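Local coordinates for 1-deoxy-D-xylulose 5-phosphate reductoisomerase (Moraxella catarrhalis, PDB 4ZQG), which catalyses the NAD(P)H-dependent isomerisation and reduction of 1-deoxy-D-xylulose 5-phosphate to 2-C-methyl-D-erythritol 4-phosphate in the MEP pathway and is inhibited by fosmidomycin, at residues A[211-215]-A[216-220]; A[103-106]-A[107-111]; A[353-357]-A[358-362]. One frame throughout, in Å; residues are numbered along the deposited sequence.

Contact 1 of 3, residues A[211-215]-A[216-220]; sequences VNHPN and WSMGQ. With NAD (nicotinamide-adenine-dinucleotide), chain C; FOM (3-[formyl(hydroxy)amino]propylphosphonic acid), chain E.
Trp216 turns the edge of its five-membered ring to the face of His213, an edge-to-face aromatic pair with planes at 73° and CD1 of Trp216 3.6 Å from CE1 of His213. With chi1 at -170° the imidazole is swung away from its own N, and it runs alongside the indole. Its rotation is fixed from both nitrogens: the backbone N of Asn215 donates to ND1 of His213 (3.1 Å) almost in the ring plane, while NE2 is bonded to Ser190. The bend of Met218 at chi3 (-80°) turns its CE methyl obliquely to CD2 of His213, 4.0 Å away. The loop 211-220, between helices 207-211 and 220-228, corresponds to the flexible lid loop of DXP reductoisomerases and lies here over fosmidomycin. C2 of FOM lies over one indole face, toward its rim, 3.6 Å from NE1 of Trp216, which also makes a weak bond to a glycerol. SD of Met218 is 3.5 Å from that same C2 of FOM, and CB of Met218 lies 3.4 Å from N7N of the NAD carboxamide. Gly219, at the N-cap of helix 220-228, gives a weak hydrogen bond from N to NAD O1N at 2.8 Å.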
loop_
_atom_site.group_PDB
_atom_site.type_symbol
_atom_site.label_atom_id
_atom_site.label_comp_id
_atom_site.label_asym_id
_atom_site.label_seq_id
_atom_site.Cartn_x
_atom_site.Cartn_y
_atom_site.Cartn_z
ATOM N N VAL A 211 25.810 17.287 -2.669
ATOM C CA VAL A 211 26.052 15.880 -2.977
ATOM C C VAL A 211 25.606 14.969 -1.841
ATOM O O VAL A 211 25.284 13.813 -2.082
ATOM C CB VAL A 211 27.545 15.586 -3.314
ATOM N N ASN A 212 25.583 15.477 -0.612
ATOM C CA ASN A 212 25.260 14.640 0.535
ATOM C C ASN A 212 23.801 14.824 0.975
ATOM O O ASN A 212 23.307 15.948 1.162
ATOM C CB ASN A 212 26.292 14.835 1.673
ATOM C CG ASN A 212 27.670 14.245 1.314
ATOM O OD1 ASN A 212 27.800 13.044 1.052
ATOM N ND2 ASN A 212 28.689 15.094 1.261
ATOM N N HIS A 213 23.120 13.693 1.096
ATOM C CA HIS A 213 21.676 13.654 1.228
ATOM C C HIS A 213 21.351 13.137 2.616
ATOM O O HIS A 213 21.930 12.148 3.033
ATOM C CB HIS A 213 21.093 12.715 0.158
ATOM C CG HIS A 213 19.599 12.774 0.034
ATOM N ND1 HIS A 213 18.753 12.328 1.027
ATOM C CD2 HIS A 213 18.798 13.210 -0.967
ATOM C CE1 HIS A 213 17.497 12.498 0.655
ATOM N NE2 HIS A 213 17.498 13.037 -0.550
ATOM N N PRO A 214 20.411 13.789 3.327
ATOM C CA PRO A 214 20.045 13.358 4.700
ATOM C C PRO A 214 19.712 11.862 4.875
ATOM O O PRO A 214 20.168 11.252 5.828
ATOM C CB PRO A 214 18.817 14.219 5.024
ATOM C CG PRO A 214 18.972 15.439 4.168
ATOM C CD PRO A 214 19.642 14.979 2.901
ATOM N N ASN A 215 18.943 11.293 3.953
ATOM C CA ASN A 215 18.447 9.912 4.041
ATOM C C ASN A 215 19.003 8.832 3.134
ATOM O O ASN A 215 18.829 7.649 3.405
ATOM C CB ASN A 215 16.954 9.960 3.765
ATOM C CG ASN A 215 16.257 10.942 4.652
ATOM O OD1 ASN A 215 16.656 11.111 5.811
ATOM N ND2 ASN A 215 15.226 11.623 4.110
ATOM N N TRP A 216 19.638 9.215 2.044
ATOM C CA TRP A 216 20.066 8.261 1.024
ATOM C C TRP A 216 21.560 8.399 0.768
ATOM O O TRP A 216 22.084 9.508 0.839
ATOM C CB TRP A 216 19.367 8.573 -0.292
ATOM C CG TRP A 216 17.967 8.266 -0.406
ATOM C CD1 TRP A 216 16.930 9.154 -0.408
ATOM C CD2 TRP A 216 17.397 6.980 -0.626
ATOM N NE1 TRP A 216 15.745 8.492 -0.603
ATOM C CE2 TRP A 216 16.001 7.157 -0.735
ATOM C CE3 TRP A 216 17.924 5.691 -0.729
ATOM C CZ2 TRP A 216 15.137 6.103 -0.934
ATOM C CZ3 TRP A 216 17.060 4.640 -0.923
ATOM C CH2 TRP A 216 15.676 4.852 -1.030
ATOM N N SER A 217 22.222 7.281 0.463
ATOM C CA SER A 217 23.579 7.274 -0.097
ATOM C C SER A 217 23.527 6.758 -1.519
ATOM O O SER A 217 23.076 5.638 -1.755
ATOM C CB SER A 217 24.489 6.360 0.696
ATOM O OG SER A 217 25.231 7.116 1.609
ATOM N N MET A 218 23.958 7.578 -2.469
ATOM C CA MET A 218 23.781 7.267 -3.879
ATOM C C MET A 218 24.960 7.756 -4.683
ATOM O O MET A 218 25.901 8.342 -4.132
ATOM C CB MET A 218 22.514 7.944 -4.385
ATOM C CG MET A 218 21.293 7.710 -3.509
ATOM S SD MET A 218 19.926 8.749 -4.027
ATOM C CE MET A 218 20.362 10.321 -3.274
ATOM N N GLY A 219 24.909 7.519 -5.996
ATOM C CA GLY A 219 25.890 8.091 -6.902
ATOM C C GLY A 219 25.845 9.613 -6.835
ATOM O O GLY A 219 24.972 10.207 -6.193
ATOM N N GLN A 220 26.790 10.242 -7.509
ATOM C CA GLN A 220 26.932 11.681 -7.487
ATOM C C GLN A 220 25.824 12.410 -8.243
ATOM O O GLN A 220 25.366 13.496 -7.825
ATOM C CB GLN A 220 28.254 12.058 -8.122
ATOM C CG GLN A 220 29.466 11.841 -7.240
ATOM C CD GLN A 220 30.655 12.595 -7.798
ATOM O OE1 GLN A 220 31.213 12.217 -8.847
ATOM N NE2 GLN A 220 30.999 13.721 -7.151
HETATM P PA NAD C . 26.937 5.417 -9.864
HETATM O O1A NAD C . 27.459 6.712 -10.386
HETATM O O2A NAD C . 27.140 5.017 -8.418
HETATM O O5B NAD C . 27.353 4.173 -10.810
HETATM C C5B NAD C . 27.159 4.146 -12.214
HETATM C C4B NAD C . 27.637 2.812 -12.813
HETATM O O4B NAD C . 27.593 2.949 -14.245
HETATM C C3B NAD C . 29.076 2.440 -12.428
HETATM O O3B NAD C . 29.237 1.030 -12.251
HETATM C C2B NAD C . 29.886 2.914 -13.625
HETATM O O2B NAD C . 30.993 2.068 -13.929
HETATM C C1B NAD C . 28.908 2.899 -14.794
HETATM N N9A NAD C . 29.167 4.026 -15.738
HETATM C C8A NAD C . 29.313 5.320 -15.400
HETATM N N7A NAD C . 29.550 6.090 -16.489
HETATM C C5A NAD C . 29.564 5.290 -17.554
HETATM C C6A NAD C . 29.781 5.515 -19.001
HETATM N N6A NAD C . 30.013 6.778 -19.482
HETATM N N1A NAD C . 29.730 4.411 -19.774
HETATM C C2A NAD C . 29.520 3.160 -19.267
HETATM N N3A NAD C . 29.325 2.880 -17.958
HETATM C C4A NAD C . 29.331 3.913 -17.069
HETATM O O3 NAD C . 25.354 5.438 -10.197
HETATM P PN NAD C . 24.101 5.034 -9.266
HETATM O O1N NAD C . 23.958 6.173 -8.279
HETATM O O2N NAD C . 24.244 3.577 -8.897
HETATM O O5D NAD C . 22.971 5.182 -10.398
HETATM C C5D NAD C . 22.711 4.143 -11.345
HETATM C C4D NAD C . 21.368 4.386 -12.037
HETATM O O4D NAD C . 20.266 4.004 -11.209
HETATM C C3D NAD C . 21.186 5.860 -12.351
HETATM O O3D NAD C . 20.488 5.942 -13.588
HETATM C C2D NAD C . 20.376 6.395 -11.191
HETATM O O2D NAD C . 19.662 7.584 -11.556
HETATM C C1D NAD C . 19.510 5.178 -10.846
HETATM N N1N NAD C . 19.128 5.143 -9.426
HETATM C C2N NAD C . 20.067 5.056 -8.450
HETATM C C3N NAD C . 19.698 5.057 -7.089
HETATM C C7N NAD C . 20.707 4.936 -5.974
HETATM O O7N NAD C . 20.334 4.651 -4.850
HETATM N N7N NAD C . 22.003 5.120 -6.219
HETATM C C4N NAD C . 18.353 5.142 -6.766
HETATM C C5N NAD C . 17.434 5.211 -7.783
HETATM C C6N NAD C . 17.825 5.216 -9.110
HETATM O O2 FOM E . 15.623 8.448 -6.351
HETATM N N1 FOM E . 15.799 7.941 -5.080
HETATM C C1 FOM E . 15.389 6.782 -4.764
HETATM O O1 FOM E . 14.803 6.083 -5.574
HETATM C C2 FOM E . 16.422 8.865 -4.137
HETATM C C3 FOM E . 15.363 9.969 -4.140
HETATM C C4 FOM E . 15.823 11.196 -3.404
HETATM P PA1 FOM E . 14.523 12.384 -3.657
HETATM O OP1 FOM E . 13.229 11.813 -2.920
HETATM O OP2 FOM E . 14.134 12.396 -5.068
HETATM O OP3 FOM E . 14.864 13.893 -3.152
#

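Contact 2 of 3, residues A[103-106]-A[107-111]; sequences AAIV and GAAGL. With NAD (nicotinamide-adenine-dinucleotide), chain C.
In the Rossmann-type nucleotide-binding domain, the loop between strand 100-103 and helix 111-120 leaves the C-terminal edge of the parallel sheet and forms part of the NAD pocket, where it turns back on itself and brings Ile105 against Ala109 and Gly110. The CG2 methyl of Ile105 does most of the touching: it lies 3.8 Å from CB of Ala109 and 3.6 Å from the backbone N of Gly110. It gets there because CG2 stands anti to the backbone N, with CG1 beside the backbone N (chi1 -58°). CB of Ile105 packs at 3.6 Å on CA of Gly110, where a glycine permits the close approach of the two backbones. Gly107 makes the turn with a positive phi of 75°, and its carbonyl accepts a weak bond from N of Gly110 as well as one from the side chain of Asn128. Leu111 packs on helices 130-146 and 387-409.

The cofactor lies along the same residues. CG2 of Ile105 also meets N3A of the adenine, so this one methyl fills the angle between base and turn. Val106 directs its two methyls to different parts of NAD, CG1 toward the adenine and CG2 toward the nicotinamide ribose; the nearer of these approaches is CG1 to C8A at 3.7 Å. The CB methyl of Ala109 rests 3.5 Å from C6A of the adenine.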
loop_
_atom_site.group_PDB
_atom_site.type_symbol
_atom_site.label_atom_id
_atom_site.label_comp_id
_atom_site.label_asym_id
_atom_site.label_seq_id
_atom_site.Cartn_x
_atom_site.Cartn_y
_atom_site.Cartn_z
ATOM N N ALA A 103 19.933 -2.975 -15.162
ATOM C CA ALA A 103 20.397 -1.861 -15.937
ATOM C C ALA A 103 20.791 -0.747 -15.016
ATOM O O ALA A 103 19.961 0.060 -14.696
ATOM C CB ALA A 103 19.271 -1.390 -16.837
ATOM N N ALA A 104 22.042 -0.683 -14.577
ATOM C CA ALA A 104 22.441 0.365 -13.603
ATOM C C ALA A 104 23.555 1.251 -14.062
ATOM O O ALA A 104 24.237 1.808 -13.228
ATOM C CB ALA A 104 22.801 -0.231 -12.246
ATOM N N ILE A 105 23.722 1.391 -15.374
ATOM C CA ILE A 105 24.645 2.365 -15.922
ATOM C C ILE A 105 23.999 3.701 -15.753
ATOM O O ILE A 105 22.880 3.830 -16.095
ATOM C CB ILE A 105 24.842 2.225 -17.448
ATOM C CG1 ILE A 105 25.365 0.834 -17.892
ATOM C CG2 ILE A 105 25.785 3.309 -17.956
ATOM C CD1 ILE A 105 26.216 0.140 -16.889
ATOM N N VAL A 106 24.702 4.710 -15.280
ATOM C CA VAL A 106 24.097 6.042 -15.139
ATOM C C VAL A 106 24.042 6.795 -16.471
ATOM O O VAL A 106 24.887 6.640 -17.338
ATOM C CB VAL A 106 24.831 6.907 -14.087
ATOM C CG1 VAL A 106 26.240 7.240 -14.531
ATOM C CG2 VAL A 106 24.079 8.199 -13.826
ATOM N N GLY A 107 22.992 7.598 -16.619
ATOM C CA GLY A 107 22.847 8.547 -17.724
ATOM C C GLY A 107 22.497 7.909 -19.048
ATOM O O GLY A 107 21.996 6.784 -19.100
ATOM N N ALA A 108 22.809 8.635 -20.119
ATOM C CA ALA A 108 22.543 8.198 -21.476
ATOM C C ALA A 108 23.448 7.044 -21.832
ATOM O O ALA A 108 23.105 6.213 -22.661
ATOM C CB ALA A 108 22.763 9.341 -22.435
ATOM N N ALA A 109 24.599 6.969 -21.185
ATOM C CA ALA A 109 25.514 5.874 -21.461
ATOM C C ALA A 109 24.840 4.491 -21.329
ATOM O O ALA A 109 25.323 3.526 -21.881
ATOM C CB ALA A 109 26.730 5.979 -20.557
ATOM N N GLY A 110 23.705 4.398 -20.648
ATOM C CA GLY A 110 23.038 3.114 -20.448
ATOM C C GLY A 110 21.951 2.769 -21.445
ATOM O O GLY A 110 21.328 1.716 -21.369
ATOM N N LEU A 111 21.731 3.649 -22.398
ATOM C CA LEU A 111 20.628 3.510 -23.318
ATOM C C LEU A 111 20.747 2.327 -24.287
ATOM O O LEU A 111 19.820 1.536 -24.423
ATOM C CB LEU A 111 20.461 4.828 -24.049
ATOM C CG LEU A 111 19.698 4.869 -25.342
ATOM C CD1 LEU A 111 18.385 4.140 -25.250
ATOM C CD2 LEU A 111 19.509 6.345 -25.606
HETATM P PA NAD C . 26.937 5.417 -9.864
HETATM O O1A NAD C . 27.459 6.712 -10.386
HETATM O O2A NAD C . 27.140 5.017 -8.418
HETATM O O5B NAD C . 27.353 4.173 -10.810
HETATM C C5B NAD C . 27.159 4.146 -12.214
HETATM C C4B NAD C . 27.637 2.812 -12.813
HETATM O O4B NAD C . 27.593 2.949 -14.245
HETATM C C3B NAD C . 29.076 2.440 -12.428
HETATM O O3B NAD C . 29.237 1.030 -12.251
HETATM C C2B NAD C . 29.886 2.914 -13.625
HETATM O O2B NAD C . 30.993 2.068 -13.929
HETATM C C1B NAD C . 28.908 2.899 -14.794
HETATM N N9A NAD C . 29.167 4.026 -15.738
HETATM C C8A NAD C . 29.313 5.320 -15.400
HETATM N N7A NAD C . 29.550 6.090 -16.489
HETATM C C5A NAD C . 29.564 5.290 -17.554
HETATM C C6A NAD C . 29.781 5.515 -19.001
HETATM N N6A NAD C . 30.013 6.778 -19.482
HETATM N N1A NAD C . 29.730 4.411 -19.774
HETATM C C2A NAD C . 29.520 3.160 -19.267
HETATM N N3A NAD C . 29.325 2.880 -17.958
HETATM C C4A NAD C . 29.331 3.913 -17.069
HETATM O O3 NAD C . 25.354 5.438 -10.197
HETATM P PN NAD C . 24.101 5.034 -9.266
HETATM O O1N NAD C . 23.958 6.173 -8.279
HETATM O O2N NAD C . 24.244 3.577 -8.897
HETATM O O5D NAD C . 22.971 5.182 -10.398
HETATM C C5D NAD C . 22.711 4.143 -11.345
HETATM C C4D NAD C . 21.368 4.386 -12.037
HETATM O O4D NAD C . 20.266 4.004 -11.209
HETATM C C3D NAD C . 21.186 5.860 -12.351
HETATM O O3D NAD C . 20.488 5.942 -13.588
HETATM C C2D NAD C . 20.376 6.395 -11.191
HETATM O O2D NAD C . 19.662 7.584 -11.556
HETATM C C1D NAD C . 19.510 5.178 -10.846
HETATM N N1N NAD C . 19.128 5.143 -9.426
HETATM C C2N NAD C . 20.067 5.056 -8.450
HETATM C C3N NAD C . 19.698 5.057 -7.089
HETATM C C7N NAD C . 20.707 4.936 -5.974
HETATM O O7N NAD C . 20.334 4.651 -4.850
HETATM N N7N NAD C . 22.003 5.120 -6.219
HETATM C C4N NAD C . 18.353 5.142 -6.766
HETATM C C5N NAD C . 17.434 5.211 -7.783
HETATM C C6N NAD C . 17.825 5.216 -9.110
#

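Contact 3 of 3, residues A[353-357]-A[358-362]; sequences EKICL and TDIAV
From Cys356 onward the backbone winds into a tight turn, with N of Asp359 donating weakly to O of Cys356 (3.1 Å) and N of Ile360 more directly to O of Leu357 (3.0 Å, 163° at the hydrogen). Asp359 answers this with its side chain: OD1 receives N-H of Cys356 at 3.3 Å, the donor standing above the carboxylate plane rather than within it. With CG beside its own backbone N (chi1 -77°), the carboxylate folds back over the turn, and OD1 comes within 3.6 Å of CB of Cys356. Cys356 and Asp359 are thus joined by two bonds, one of them weak, where the chain enters helix 359-368, just after the Schellman motif at Glu353 has ended the preceding helix, 333-351, in the C-terminal domain. Ile355 crosses the aspartate obliquely, and its CD1 lies 3.7 Å from CB of Asp359 and 4.1 Å from CG1 of Ile360. From the other flank, CD1 of Leu357 meets CD1 of Ile360 at 4.2 Å. These buried apolar chains face helix 333-351, where Ile355 and Ile360 both touch Ala346, and Leu357 and Ile360 reach Thr228 on helix 220-228.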
loop_
_atom_site.group_PDB
_atom_site.type_symbol
_atom_site.label_atom_id
_atom_site.label_comp_id
_atom_site.label_asym_id
_atom_site.label_seq_id
_atom_site.Cartn_x
_atom_site.Cartn_y
_atom_site.Cartn_z
ATOM N N GLU A 353 32.560 22.520 -10.547
ATOM C CA GLU A 353 32.650 23.827 -9.875
ATOM C C GLU A 353 32.722 24.985 -10.846
ATOM O O GLU A 353 33.277 26.022 -10.531
ATOM C CB GLU A 353 33.821 23.871 -8.866
ATOM C CG GLU A 353 33.827 22.678 -7.900
ATOM C CD GLU A 353 34.780 22.829 -6.717
ATOM O OE1 GLU A 353 35.532 21.871 -6.443
ATOM O OE2 GLU A 353 34.780 23.888 -6.054
ATOM N N LYS A 354 32.100 24.810 -12.009
ATOM C CA LYS A 354 32.024 25.844 -13.058
ATOM C C LYS A 354 30.749 26.696 -12.977
ATOM O O LYS A 354 30.760 27.869 -13.351
ATOM C CB LYS A 354 32.134 25.201 -14.459
ATOM C CG LYS A 354 33.555 24.759 -14.860
ATOM C CD LYS A 354 33.553 23.863 -16.097
ATOM C CE LYS A 354 34.923 23.326 -16.421
ATOM N NZ LYS A 354 35.794 24.390 -16.999
ATOM N N ILE A 355 29.644 26.104 -12.518
ATOM C CA ILE A 355 28.418 26.879 -12.300
ATOM C C ILE A 355 27.885 26.747 -10.884
ATOM O O ILE A 355 28.269 25.845 -10.131
ATOM C CB ILE A 355 27.288 26.538 -13.308
ATOM C CG1 ILE A 355 26.856 25.073 -13.194
ATOM C CG2 ILE A 355 27.736 26.837 -14.734
ATOM C CD1 ILE A 355 25.499 24.787 -13.814
ATOM N N CYS A 356 27.017 27.689 -10.534
ATOM C CA CYS A 356 26.204 27.599 -9.325
ATOM C C CYS A 356 25.144 26.495 -9.372
ATOM O O CYS A 356 24.723 26.072 -10.436
ATOM C CB CYS A 356 25.499 28.928 -9.110
ATOM S SG CYS A 356 26.682 30.189 -8.707
ATOM N N LEU A 357 24.674 26.058 -8.212
ATOM C CA LEU A 357 23.610 25.044 -8.179
ATOM C C LEU A 357 22.334 25.518 -8.889
ATOM O O LEU A 357 21.781 24.774 -9.701
ATOM C CB LEU A 357 23.270 24.634 -6.750
ATOM C CG LEU A 357 22.261 23.486 -6.677
ATOM C CD1 LEU A 357 22.832 22.197 -7.267
ATOM C CD2 LEU A 357 21.809 23.288 -5.240
ATOM N N THR A 358 21.898 26.743 -8.568
ATOM C CA THR A 358 20.726 27.375 -9.176
ATOM C C THR A 358 20.867 27.639 -10.671
ATOM O O THR A 358 19.889 27.912 -11.359
ATOM C CB THR A 358 20.451 28.739 -8.539
ATOM O OG1 THR A 358 21.673 29.488 -8.469
ATOM C CG2 THR A 358 19.908 28.557 -7.152
ATOM N N ASP A 359 22.096 27.603 -11.169
ATOM C CA ASP A 359 22.322 27.704 -12.599
ATOM C C ASP A 359 21.836 26.452 -13.357
ATOM O O ASP A 359 21.649 26.524 -14.559
ATOM C CB ASP A 359 23.810 27.986 -12.919
ATOM C CG ASP A 359 24.232 29.456 -12.667
ATOM O OD1 ASP A 359 25.475 29.675 -12.597
ATOM O OD2 ASP A 359 23.367 30.372 -12.556
ATOM N N ILE A 360 21.640 25.318 -12.693
ATOM C CA ILE A 360 21.140 24.141 -13.394
ATOM C C ILE A 360 19.769 24.418 -14.016
ATOM O O ILE A 360 19.472 23.937 -15.108
ATOM C CB ILE A 360 21.110 22.883 -12.487
ATOM C CG1 ILE A 360 22.559 22.500 -12.114
ATOM C CG2 ILE A 360 20.376 21.716 -13.171
ATOM C CD1 ILE A 360 22.741 21.233 -11.320
ATOM N N ALA A 361 18.943 25.205 -13.336
ATOM C CA ALA A 361 17.611 25.513 -13.848
ATOM C C ALA A 361 17.677 26.371 -15.108
ATOM O O ALA A 361 16.965 26.107 -16.088
ATOM C CB ALA A 361 16.772 26.204 -12.779
ATOM N N VAL A 362 18.537 27.384 -15.067
ATOM C CA VAL A 362 18.680 28.366 -16.151
ATOM C C VAL A 362 19.117 27.715 -17.456
ATOM O O VAL A 362 18.596 28.005 -18.510
ATOM C CB VAL A 362 19.728 29.445 -15.805
ATOM C CG1 VAL A 362 19.586 30.630 -16.746
ATOM C CG2 VAL A 362 19.592 29.894 -14.350
#

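How the contacts relate
Contacts 1 and 2 touch the same NAD molecule from different parts of the chain: contact 2 lines its adenine and riboses, while contact 1 meets the pyrophosphate and carboxamide and also covers fosmidomycin. Their centres are about 19 Å apart and their nearest atoms about 7 Å, so the cofactor bridges them without direct touch. The side chain of Trp216 lies about 6 Å from the magnesium ion, whereas the side chain of Val106 is about 12 Å from it. Contact 3 is set back from the site, with the side chain of Leu357 about 12 Å from fosmidomycin, yet it packs on helix 220-228, which begins where contact 1 ends. Contacts 2 and 3 are the most separated, with centres about 23 Å apart.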